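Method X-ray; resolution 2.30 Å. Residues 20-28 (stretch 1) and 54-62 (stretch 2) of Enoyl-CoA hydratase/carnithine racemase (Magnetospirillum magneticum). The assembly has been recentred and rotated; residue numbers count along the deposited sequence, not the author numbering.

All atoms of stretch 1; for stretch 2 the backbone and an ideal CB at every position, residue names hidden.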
# COMPACT_ATOMS: atom_id res chain seq x y z
N ARG C 20 17.51 11.82 29.01
CA ARG C 20 16.89 11.52 30.26
C ARG C 20 16.31 10.11 30.13
O ARG C 20 15.11 9.91 30.22
CB ARG C 20 15.82 12.56 30.55
CG ARG C 20 15.26 12.52 31.94
CD ARG C 20 14.18 13.58 32.11
NE ARG C 20 13.67 13.61 33.47
CZ ARG C 20 12.40 13.87 33.82
NH1 ARG C 20 11.45 14.11 32.93
NH2 ARG C 20 12.06 13.83 35.09
N PRO C 21 17.16 9.15 29.85
CA PRO C 21 16.65 7.87 29.39
C PRO C 21 15.82 7.16 30.42
O PRO C 21 14.94 6.38 30.04
CB PRO C 21 17.92 7.06 29.09
CG PRO C 21 19.01 7.77 29.80
CD PRO C 21 18.63 9.22 29.81
N ASP C 22 16.06 7.44 31.70
CA ASP C 22 15.30 6.79 32.76
C ASP C 22 13.83 7.14 32.73
O ASP C 22 13.04 6.39 33.22
CB ASP C 22 15.85 7.16 34.12
CG ASP C 22 17.15 6.48 34.42
OD1 ASP C 22 17.51 5.49 33.72
OD2 ASP C 22 17.83 6.92 35.38
N LYS C 23 13.46 8.28 32.17
CA LYS C 23 12.06 8.62 32.09
C LYS C 23 11.61 8.72 30.65
O LYS C 23 10.69 9.49 30.32
CB LYS C 23 11.83 9.94 32.81
CG LYS C 23 12.26 9.89 34.27
CD LYS C 23 11.24 10.65 35.10
CE LYS C 23 11.74 10.92 36.50
NZ LYS C 23 12.11 9.64 37.15
N LYS C 24 12.27 7.95 29.80
CA LYS C 24 11.97 7.91 28.38
C LYS C 24 11.96 9.28 27.77
O LYS C 24 11.15 9.56 26.91
CB LYS C 24 10.62 7.27 28.13
CG LYS C 24 10.45 5.87 28.71
CD LYS C 24 9.17 5.31 28.11
CE LYS C 24 8.33 4.54 29.11
NZ LYS C 24 8.63 3.10 28.95
N ASN C 25 12.88 10.13 28.21
CA ASN C 25 13.01 11.46 27.68
C ASN C 25 11.77 12.30 27.81
O ASN C 25 11.49 13.18 26.98
CB ASN C 25 13.50 11.42 26.22
CG ASN C 25 14.97 11.03 26.12
OD1 ASN C 25 15.68 11.12 27.10
ND2 ASN C 25 15.42 10.60 24.94
N ALA C 26 11.00 12.06 28.87
CA ALA C 26 9.89 12.94 29.19
C ALA C 26 10.45 14.33 29.48
O ALA C 26 11.36 14.46 30.28
CB ALA C 26 9.11 12.41 30.38
N LEU C 27 9.93 15.35 28.82
CA LEU C 27 10.53 16.67 28.85
C LEU C 27 10.10 17.52 30.04
O LEU C 27 8.95 17.46 30.49
CB LEU C 27 10.20 17.43 27.59
CG LEU C 27 10.69 16.74 26.32
CD1 LEU C 27 10.22 17.60 25.16
CD2 LEU C 27 12.20 16.59 26.23
N ILE C 28 11.06 18.31 30.51
CA ILE C 28 10.87 19.32 31.54
C ILE C 28 11.46 20.64 31.02
O ILE C 28 12.17 20.70 30.01
CB ILE C 28 11.53 18.89 32.87
CG1 ILE C 28 13.02 18.58 32.66
CG2 ILE C 28 10.87 17.64 33.43
CD1 ILE C 28 13.77 18.25 33.95
N UNK C 54 18.19 13.45 18.13
CA UNK C 54 18.19 12.05 18.57
C UNK C 54 17.62 11.93 19.97
O UNK C 54 17.60 12.89 20.73
CB UNK C 54 19.60 11.47 18.53
N UNK C 55 17.21 10.72 20.32
CA UNK C 55 16.83 10.42 21.68
C UNK C 55 17.79 9.45 22.34
O UNK C 55 18.99 9.43 22.07
CB UNK C 55 15.41 9.85 21.71
N UNK C 56 17.23 8.65 23.24
CA UNK C 56 18.01 7.66 23.98
C UNK C 56 18.19 6.46 23.07
O UNK C 56 17.77 6.49 21.89
CB UNK C 56 17.33 7.27 25.29
N UNK C 57 18.76 5.41 23.61
CA UNK C 57 18.90 4.18 22.84
C UNK C 57 17.60 3.43 22.79
O UNK C 57 17.49 2.47 22.05
CB UNK C 57 20.00 3.29 23.43
N UNK C 58 16.60 3.84 23.56
CA UNK C 58 15.31 3.14 23.50
C UNK C 58 14.10 4.01 23.22
O UNK C 58 13.05 3.46 22.97
CB UNK C 58 15.08 2.41 24.82
N UNK C 59 14.22 5.33 23.30
CA UNK C 59 13.08 6.20 23.15
C UNK C 59 13.44 7.54 22.59
O UNK C 59 14.54 8.00 22.75
CB UNK C 59 12.38 6.38 24.50
N UNK C 60 12.50 8.15 21.90
CA UNK C 60 12.71 9.46 21.38
C UNK C 60 12.25 10.45 22.46
O UNK C 60 13.06 11.19 22.99
CB UNK C 60 11.97 9.66 20.06
N UNK C 61 10.95 10.48 22.74
CA UNK C 61 10.43 11.25 23.85
C UNK C 61 9.06 10.84 24.17
O UNK C 61 8.18 10.79 23.30
CB UNK C 61 10.47 12.75 23.56
N UNK C 62 8.84 10.61 25.45
CA UNK C 62 7.53 10.34 25.95
C UNK C 62 6.68 11.59 26.15
O UNK C 62 5.66 11.53 26.78
CB UNK C 62 7.65 9.57 27.27

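Position 54 has extended backbone angles, and nothing of stretch 1 lies within 5.5 Å of its ideal CB. Stretch 1 therefore places little restraint on it, and many side chains would do. The residue is L54, whose side chain leads away from stretch 1.

At position 55 the backbone itself decides. The angles, -113/-148, are unusual for a residue with a side chain, and an ideal CB would sit 2.3 Å from the carbonyl O of position 59, a clash, and 3.3 Å from N25 ND2. Glycine is the evident choice, and G55 is found; its CA lies 3.6 Å from N25 ND2.

Position 56 points its CB toward stretch 1, 3.8 Å from P21 CB and 3.9 Å from N25 ND2. Such close quarters favour a small residue: alanine, serine, perhaps cysteine or threonine. A polar one could also serve the backbone NH groups of the turn that follows. S56 does so: its OG accepts hydrogen bonds from the N of position 58 (2.9 Å) and the N of position 59 (2.8 Å), while S56 CB packs against P21 CB at 3.9 Å. The OG also donates to water 1 at 2.5 Å, and that water donates to P21 O at 3.0 Å, so the serine reaches stretch 1 through solvent as well.

Positions 57 and 58 have CB atoms directed sideways, with no atom of stretch 1 within 5.5 Å. Polar residues of many kinds would fit. They are Q57, which makes no contact with stretch 1, and T58, whose OG1 hydroxyl turns back within its own stretch.

Position 59 points toward stretch 1, its ideal CB 4.1 Å from K24 CB. The neighbouring lysine makes an acidic residue plausible, though asparagine or serine would also fit. The residue is D59, but the amine of K24 leads away, and the contact is instead K24 CG to D59 OD2 at 3.6 Å. That oxygen accepts from T58 OG1 (2.7 Å) and from water 1 (2.9 Å), so the carboxylate ties the turn together.

At position 60 CB points away, leaving room for a large side chain, including an aromatic one. The CA-to-CB bond of F60 points away from stretch 1, and no atom of its side chain comes within 6 Å of it; its backbone does the work here, F60 O accepting a hydrogen bond from N25 ND2 at 3.1 Å.

Position 61 is extended, with its CB sideways and 3.6 Å from N25 O. A backbone carbonyl so near could accept a hydrogen bond from a short donor, such as serine or threonine. S61 meets it: its OG, in the t rotamer, donates to N25 O at 2.9 Å, and also lies 3.9 Å from L27 CG.

Position 62 points its CB toward stretch 1, 3.5 Å from K24 O and 4.5 Å from A26 CB, which favours a small side chain such as alanine or serine. A62 fits, its CB 3.9 Å from K24 CB, while A62 N donates to K24 O at 2.9 Å.

Stretch 2 (54-62) LGSQTDFSA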
# COMPACT_ATOMS: atom_id res chain seq x y z
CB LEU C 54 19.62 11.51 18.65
CG LEU C 54 20.40 11.62 17.35
CD1 LEU C 54 21.84 11.13 17.52
CD2 LEU C 54 19.72 10.84 16.26
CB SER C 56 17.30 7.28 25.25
OG SER C 56 16.26 6.32 25.02
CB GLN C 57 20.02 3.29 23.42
CG GLN C 57 21.44 3.83 23.21
CD GLN C 57 21.65 4.49 21.83
OE1 GLN C 57 21.74 5.71 21.72
NE2 GLN C 57 21.69 3.68 20.78
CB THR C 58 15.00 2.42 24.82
OG1 THR C 58 14.93 3.41 25.86
CG2 THR C 58 16.07 1.41 25.15
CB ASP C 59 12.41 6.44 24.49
CG ASP C 59 11.81 5.19 25.09
OD1 ASP C 59 10.68 4.79 24.67
OD2 ASP C 59 12.46 4.60 26.00
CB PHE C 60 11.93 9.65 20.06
CG PHE C 60 12.18 10.97 19.38
CD1 PHE C 60 13.41 11.29 18.91
CD2 PHE C 60 11.15 11.89 19.22
CE1 PHE C 60 13.64 12.50 18.29
CE2 PHE C 60 11.36 13.11 18.59
CZ PHE C 60 12.62 13.42 18.14
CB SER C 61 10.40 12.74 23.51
OG SER C 61 9.80 13.42 24.58
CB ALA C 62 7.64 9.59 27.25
O HOH W 1 14.77 5.98 27.05
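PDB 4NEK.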